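Local structure of type-iv like pilin ttha1219 (Thermus thermophilus, 5G23) at residues B[94-99]-B[103-108]; B[153-158]-B[175-180]. The protein is a type IV pilin-like structural protein of the outer membrane, probably linked to the pilus machinery for DNA uptake in natural competence. All blocks are in the same frame, centred on the assembly; numbering follows the deposited sequence.

Interaction 1 of 2, residues B[94-99]-B[103-108]; sequences EEICGE and EVRGTG
Arg105 and Ile96 meet because of how their chains turn. The Arg105 chain leaves with CG anti to the carbonyl carbon (chi1 -72°), and the bend at chi3 (63°) swings NE and the guanidinium over Ile96. Ile96 answers with CG1 opposite its backbone N (chi1 -164°), on the side that faces the arginine. The two side chains cross obliquely. Ile96 CG1 lies over one face of the guanidinium, 3.7 Å from Arg105 NE and 3.8 Å from Arg105 NH2. The carbonyl of the same isoleucine also sits above the guanidinium plane, offset toward its rim, with Ile96 O 3.8 Å from Arg105 NE. This is packing of an oxygen over a flat cation and not a hydrogen bond. The bond of Arg105 NH1 goes instead to Ser100 OG, in the short link between the segments.

The contact folds the long connection between strands 82-88 and 104-112, adjacent in the seven-stranded antiparallel sheet, back onto the second of them. Residues 95-97 take helical backbone angles, and Gly98 N bonds to Glu95 O at 3.0 Å. Cys97 is tied by a disulfide to Cys89, just past the end of strand 82-88, so the loop is pinned beside the sheet. Arg105 CD packs loosely against Cys97, 4.2 Å from its CA and 4.3 Å from its SG. The same side chain also touches Phe87 of strand 82-88 and Ala120 and Lys122 of strand 115-122.

Near the start of strand 104-112 the chemistry turns polar. Glu103 CB points toward the loop and the chain runs extended beyond CG; OE1 lies 3.8 Å from Glu99 O. Lys122 NZ joins these two oxygens: it forms a salt bridge with Glu103 OE1 and a hydrogen bond with Glu99 O.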
loop_
_atom_site.group_PDB
_atom_site.type_symbol
_atom_site.label_atom_id
_atom_site.label_comp_id
_atom_site.label_asym_id
_atom_site.label_seq_id
_atom_site.Cartn_x
_atom_site.Cartn_y
_atom_site.Cartn_z
ATOM N N GLU B 94 6.840 2.501 11.075
ATOM C CA GLU B 94 6.237 1.528 10.194
ATOM C C GLU B 94 5.221 0.713 10.979
ATOM O O GLU B 94 5.488 0.254 12.087
ATOM C CB GLU B 94 7.273 0.634 9.514
ATOM C CG GLU B 94 8.418 1.476 8.810
ATOM C CD GLU B 94 8.070 1.990 7.382
ATOM O OE1 GLU B 94 7.773 1.130 6.504
ATOM O OE2 GLU B 94 8.081 3.241 7.104
ATOM N N GLU B 95 4.017 0.600 10.414
ATOM C CA GLU B 95 2.918 -0.032 11.074
ATOM C C GLU B 95 3.254 -1.437 11.563
ATOM O O GLU B 95 2.924 -1.792 12.675
ATOM C CB GLU B 95 1.727 -0.136 10.104
ATOM C CG GLU B 95 0.407 -0.355 10.793
ATOM C CD GLU B 95 -0.740 -0.677 9.861
ATOM O OE1 GLU B 95 -0.494 -0.742 8.604
ATOM O OE2 GLU B 95 -1.880 -0.793 10.386
ATOM N N ILE B 96 3.850 -2.246 10.685
ATOM C CA ILE B 96 4.142 -3.649 10.994
ATOM C C ILE B 96 5.120 -3.771 12.167
ATOM O O ILE B 96 5.076 -4.758 12.869
ATOM C CB ILE B 96 4.702 -4.410 9.754
ATOM C CG1 ILE B 96 4.599 -5.936 10.019
ATOM C CG2 ILE B 96 6.127 -3.933 9.443
ATOM C CD1 ILE B 96 3.211 -6.504 9.778
ATOM N N CYS B 97 5.966 -2.749 12.379
ATOM C CA CYS B 97 6.884 -2.664 13.515
ATOM C C CYS B 97 6.208 -2.379 14.834
ATOM O O CYS B 97 6.831 -2.479 15.844
ATOM C CB CYS B 97 7.950 -1.566 13.301
ATOM S SG CYS B 97 9.095 -2.011 11.982
ATOM N N GLY B 98 4.949 -1.976 14.827
ATOM C CA GLY B 98 4.191 -1.763 16.053
ATOM C C GLY B 98 4.558 -2.459 17.361
ATOM O O GLY B 98 4.568 -1.808 18.405
ATOM N N GLU B 99 4.837 -3.772 17.315
ATOM C CA GLU B 99 5.268 -4.554 18.488
ATOM C C GLU B 99 6.740 -5.088 18.403
ATOM O O GLU B 99 7.129 -6.019 19.136
ATOM C CB GLU B 99 4.318 -5.738 18.686
ATOM C CG GLU B 99 2.823 -5.433 18.557
ATOM C CD GLU B 99 2.042 -6.727 18.407
ATOM O OE1 GLU B 99 2.661 -7.708 17.936
ATOM O OE2 GLU B 99 0.838 -6.774 18.772
ATOM N N GLU B 103 13.759 -4.528 17.162
ATOM C CA GLU B 103 13.799 -5.933 16.707
ATOM C C GLU B 103 13.765 -6.055 15.176
ATOM O O GLU B 103 13.151 -5.243 14.480
ATOM C CB GLU B 103 12.646 -6.679 17.388
ATOM C CG GLU B 103 12.956 -6.878 18.859
ATOM C CD GLU B 103 11.763 -7.370 19.689
ATOM O OE1 GLU B 103 10.612 -7.483 19.147
ATOM O OE2 GLU B 103 12.003 -7.622 20.907
ATOM N N VAL B 104 14.330 -7.149 14.685
ATOM C CA VAL B 104 14.387 -7.410 13.244
ATOM C C VAL B 104 13.079 -7.971 12.728
ATOM O O VAL B 104 12.459 -8.844 13.360
ATOM C CB VAL B 104 15.497 -8.457 12.971
ATOM C CG1 VAL B 104 15.604 -8.752 11.486
ATOM C CG2 VAL B 104 16.820 -7.972 13.474
ATOM N N ARG B 105 12.631 -7.485 11.570
ATOM C CA ARG B 105 11.481 -8.013 10.901
ATOM C C ARG B 105 11.845 -8.437 9.471
ATOM O O ARG B 105 12.759 -7.901 8.898
ATOM C CB ARG B 105 10.419 -6.973 10.817
ATOM C CG ARG B 105 9.862 -6.816 12.235
ATOM C CD ARG B 105 8.452 -6.297 12.229
ATOM N NE ARG B 105 7.637 -7.282 11.550
ATOM C CZ ARG B 105 6.903 -8.192 12.170
ATOM N NH1 ARG B 105 6.881 -8.253 13.493
ATOM N NH2 ARG B 105 6.185 -9.032 11.426
ATOM N N GLY B 106 11.131 -9.426 8.966
ATOM C CA GLY B 106 11.273 -9.890 7.603
ATOM C C GLY B 106 10.020 -9.644 6.796
ATOM O O GLY B 106 8.895 -9.566 7.303
ATOM N N THR B 107 10.221 -9.637 5.505
ATOM C CA THR B 107 9.180 -9.443 4.556
ATOM C C THR B 107 9.511 -10.230 3.311
ATOM O O THR B 107 10.688 -10.341 2.921
ATOM C CB THR B 107 9.008 -7.919 4.275
ATOM O OG1 THR B 107 7.771 -7.713 3.571
ATOM C CG2 THR B 107 10.168 -7.338 3.467
ATOM N N GLY B 108 8.491 -10.766 2.680
ATOM C CA GLY B 108 8.651 -11.549 1.420
ATOM C C GLY B 108 7.475 -11.466 0.446
ATOM O O GLY B 108 6.291 -11.416 0.852
#

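Interaction 2 of 2, residues B[153-158]-B[175-180]; sequences GTWKRQ and ALALYL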
loop_
_atom_site.group_PDB
_atom_site.type_symbol
_atom_site.label_atom_id
_atom_site.label_comp_id
_atom_site.label_asym_id
_atom_site.label_seq_id
_atom_site.Cartn_x
_atom_site.Cartn_y
_atom_site.Cartn_z
ATOM N N GLY B 153 25.994 0.705 -11.061
ATOM C CA GLY B 153 25.748 1.069 -12.453
ATOM C C GLY B 153 25.359 -0.040 -13.438
ATOM O O GLY B 153 24.963 0.272 -14.523
ATOM N N THR B 154 25.456 -1.340 -13.066
ATOM C CA THR B 154 24.994 -2.419 -13.904
ATOM C C THR B 154 23.700 -3.091 -13.339
ATOM O O THR B 154 23.662 -3.520 -12.192
ATOM C CB THR B 154 26.076 -3.509 -13.982
ATOM O OG1 THR B 154 27.233 -2.919 -14.550
ATOM C CG2 THR B 154 25.667 -4.665 -14.855
ATOM N N TRP B 155 22.692 -3.253 -14.171
ATOM C CA TRP B 155 21.469 -3.941 -13.775
ATOM C C TRP B 155 21.671 -5.470 -13.922
ATOM O O TRP B 155 22.243 -5.922 -14.940
ATOM C CB TRP B 155 20.255 -3.475 -14.644
ATOM C CG TRP B 155 19.730 -2.124 -14.226
ATOM C CD1 TRP B 155 20.028 -0.908 -14.778
ATOM C CD2 TRP B 155 18.851 -1.861 -13.135
ATOM N NE1 TRP B 155 19.375 0.100 -14.050
ATOM C CE2 TRP B 155 18.644 -0.470 -13.067
ATOM C CE3 TRP B 155 18.275 -2.664 -12.169
ATOM C CZ2 TRP B 155 17.857 0.117 -12.091
ATOM C CZ3 TRP B 155 17.447 -2.078 -11.235
ATOM C CH2 TRP B 155 17.269 -0.721 -11.191
ATOM N N LYS B 156 21.226 -6.244 -12.919
ATOM C CA LYS B 156 21.428 -7.692 -12.930
ATOM C C LYS B 156 20.113 -8.363 -12.543
ATOM O O LYS B 156 19.257 -7.751 -11.877
ATOM C CB LYS B 156 22.529 -8.036 -11.909
ATOM C CG LYS B 156 23.912 -7.502 -12.295
ATOM C CD LYS B 156 24.998 -7.767 -11.307
ATOM C CE LYS B 156 26.287 -7.164 -11.860
ATOM N NZ LYS B 156 27.412 -7.491 -11.010
ATOM N N ARG B 157 19.942 -9.616 -12.974
ATOM C CA ARG B 157 18.822 -10.424 -12.481
ATOM C C ARG B 157 19.305 -11.832 -12.357
ATOM O O ARG B 157 19.538 -12.554 -13.342
ATOM C CB ARG B 157 17.569 -10.334 -13.360
ATOM C CG ARG B 157 16.443 -11.263 -12.955
ATOM C CD ARG B 157 15.111 -11.014 -13.646
ATOM N NE ARG B 157 14.141 -12.089 -13.424
ATOM C CZ ARG B 157 14.125 -13.260 -14.095
ATOM N NH1 ARG B 157 14.955 -13.489 -15.074
ATOM N NH2 ARG B 157 13.311 -14.222 -13.746
ATOM N N GLN B 158 19.561 -12.167 -11.109
ATOM C CA GLN B 158 20.239 -13.404 -10.796
ATOM C C GLN B 158 20.036 -13.601 -9.313
ATOM O O GLN B 158 19.680 -12.668 -8.577
ATOM C CB GLN B 158 21.729 -13.344 -11.133
ATOM C CG GLN B 158 22.488 -12.200 -10.501
ATOM C CD GLN B 158 23.863 -11.952 -11.100
ATOM O OE1 GLN B 158 23.989 -11.731 -12.313
ATOM N NE2 GLN B 158 24.880 -12.070 -10.289
ATOM N N ALA B 175 19.483 -0.008 -5.961
ATOM C CA ALA B 175 18.050 0.029 -6.345
ATOM C C ALA B 175 17.546 -1.295 -6.801
ATOM O O ALA B 175 18.336 -2.161 -7.193
ATOM C CB ALA B 175 17.796 1.086 -7.388
ATOM N N LEU B 176 16.229 -1.469 -6.772
ATOM C CA LEU B 176 15.535 -2.636 -7.311
ATOM C C LEU B 176 14.606 -2.134 -8.411
ATOM O O LEU B 176 14.056 -1.036 -8.285
ATOM C CB LEU B 176 14.704 -3.352 -6.276
ATOM C CG LEU B 176 15.442 -3.886 -5.054
ATOM C CD1 LEU B 176 14.449 -4.494 -4.091
ATOM C CD2 LEU B 176 16.486 -4.928 -5.452
ATOM N N ALA B 177 14.478 -2.926 -9.438
ATOM C CA ALA B 177 13.455 -2.734 -10.435
ATOM C C ALA B 177 12.461 -3.867 -10.335
ATOM O O ALA B 177 12.830 -5.050 -10.355
ATOM C CB ALA B 177 14.038 -2.694 -11.825
ATOM N N LEU B 178 11.183 -3.520 -10.225
ATOM C CA LEU B 178 10.109 -4.473 -10.138
ATOM C C LEU B 178 9.154 -4.324 -11.329
ATOM O O LEU B 178 8.915 -3.198 -11.793
ATOM C CB LEU B 178 9.357 -4.289 -8.832
ATOM C CG LEU B 178 10.264 -4.610 -7.652
ATOM C CD1 LEU B 178 10.772 -3.304 -7.122
ATOM C CD2 LEU B 178 9.506 -5.319 -6.591
ATOM N N TYR B 179 8.704 -5.465 -11.848
ATOM C CA TYR B 179 7.817 -5.503 -13.008
ATOM C C TYR B 179 6.664 -6.461 -12.741
ATOM O O TYR B 179 6.868 -7.559 -12.301
ATOM C CB TYR B 179 8.589 -5.956 -14.261
ATOM C CG TYR B 179 7.711 -6.171 -15.451
ATOM C CD1 TYR B 179 7.372 -5.130 -16.294
ATOM C CD2 TYR B 179 7.212 -7.460 -15.754
ATOM C CE1 TYR B 179 6.549 -5.309 -17.390
ATOM C CE2 TYR B 179 6.395 -7.672 -16.859
ATOM C CZ TYR B 179 6.093 -6.597 -17.699
ATOM O OH TYR B 179 5.278 -6.785 -18.718
ATOM N N LEU B 180 5.435 -5.991 -13.057
ATOM C CA LEU B 180 4.270 -6.817 -13.052
ATOM C C LEU B 180 3.551 -6.730 -14.413
ATOM O O LEU B 180 3.462 -5.626 -15.029
ATOM C CB LEU B 180 3.304 -6.344 -11.964
ATOM C CG LEU B 180 3.673 -6.655 -10.524
ATOM C CD1 LEU B 180 2.802 -5.851 -9.566
ATOM C CD2 LEU B 180 3.494 -8.160 -10.314
#
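Trp155 carries this contact, reaching from the short strand 154-156 to Ala175 and Ala177 on strand 173-184. Both strands belong to the four-stranded antiparallel sheet of the pilin head, but they are not adjacent. Strand 141-151 lies between them in the order of the sheet. The two segments run at 49° to each other. Their short segments' axes come to 8.8 Å, and the Trp155 ring bridges the gap.

The indole of Trp155 is buried. CG stands beside the backbone N and anti to the carbonyl carbon (chi1 -77°), and chi2 of 97° turns the ring so that its six-membered part leads. CZ3 and CH2 do the touching. CH2 lies 4.2 Å from Ala175 CB, an apolar contact. The backbone between the two alanines meets the ring at its edge, near its plane, with Leu176 C 4.0 Å from Trp155 CZ3.

Next along the chain, Lys156 bonds through its backbone with Tyr149 of the intervening strand, and Arg157 directs its guanidinium to salt bridges with Asp81 and Glu211.

On the second segment, the CB atoms of Ala175 and Ala177 both point toward the tryptophan's segment. The closest approach is at the second: Ala177 N is 3.6 Å from Trp155 CZ3, and Ala177 CB is 3.5 Å from the same ring carbon.

The two contacts lie on opposite sides of the chain's centre, with their own centres 24 Å apart, and they do not touch. Interaction 1 is a surface contact on the seven-stranded sheet. It fastens a loop to a strand of that sheet, and its chemistry is mixed: an arginine packed under a carbonyl and an aliphatic chain, a disulfide close by, and a lysine joining oxygens. Interaction 2 is buried in the four-stranded sheet. It links two strands across an intervening one and is almost wholly apolar, one indole against alanines and backbone. No strand is shared between them.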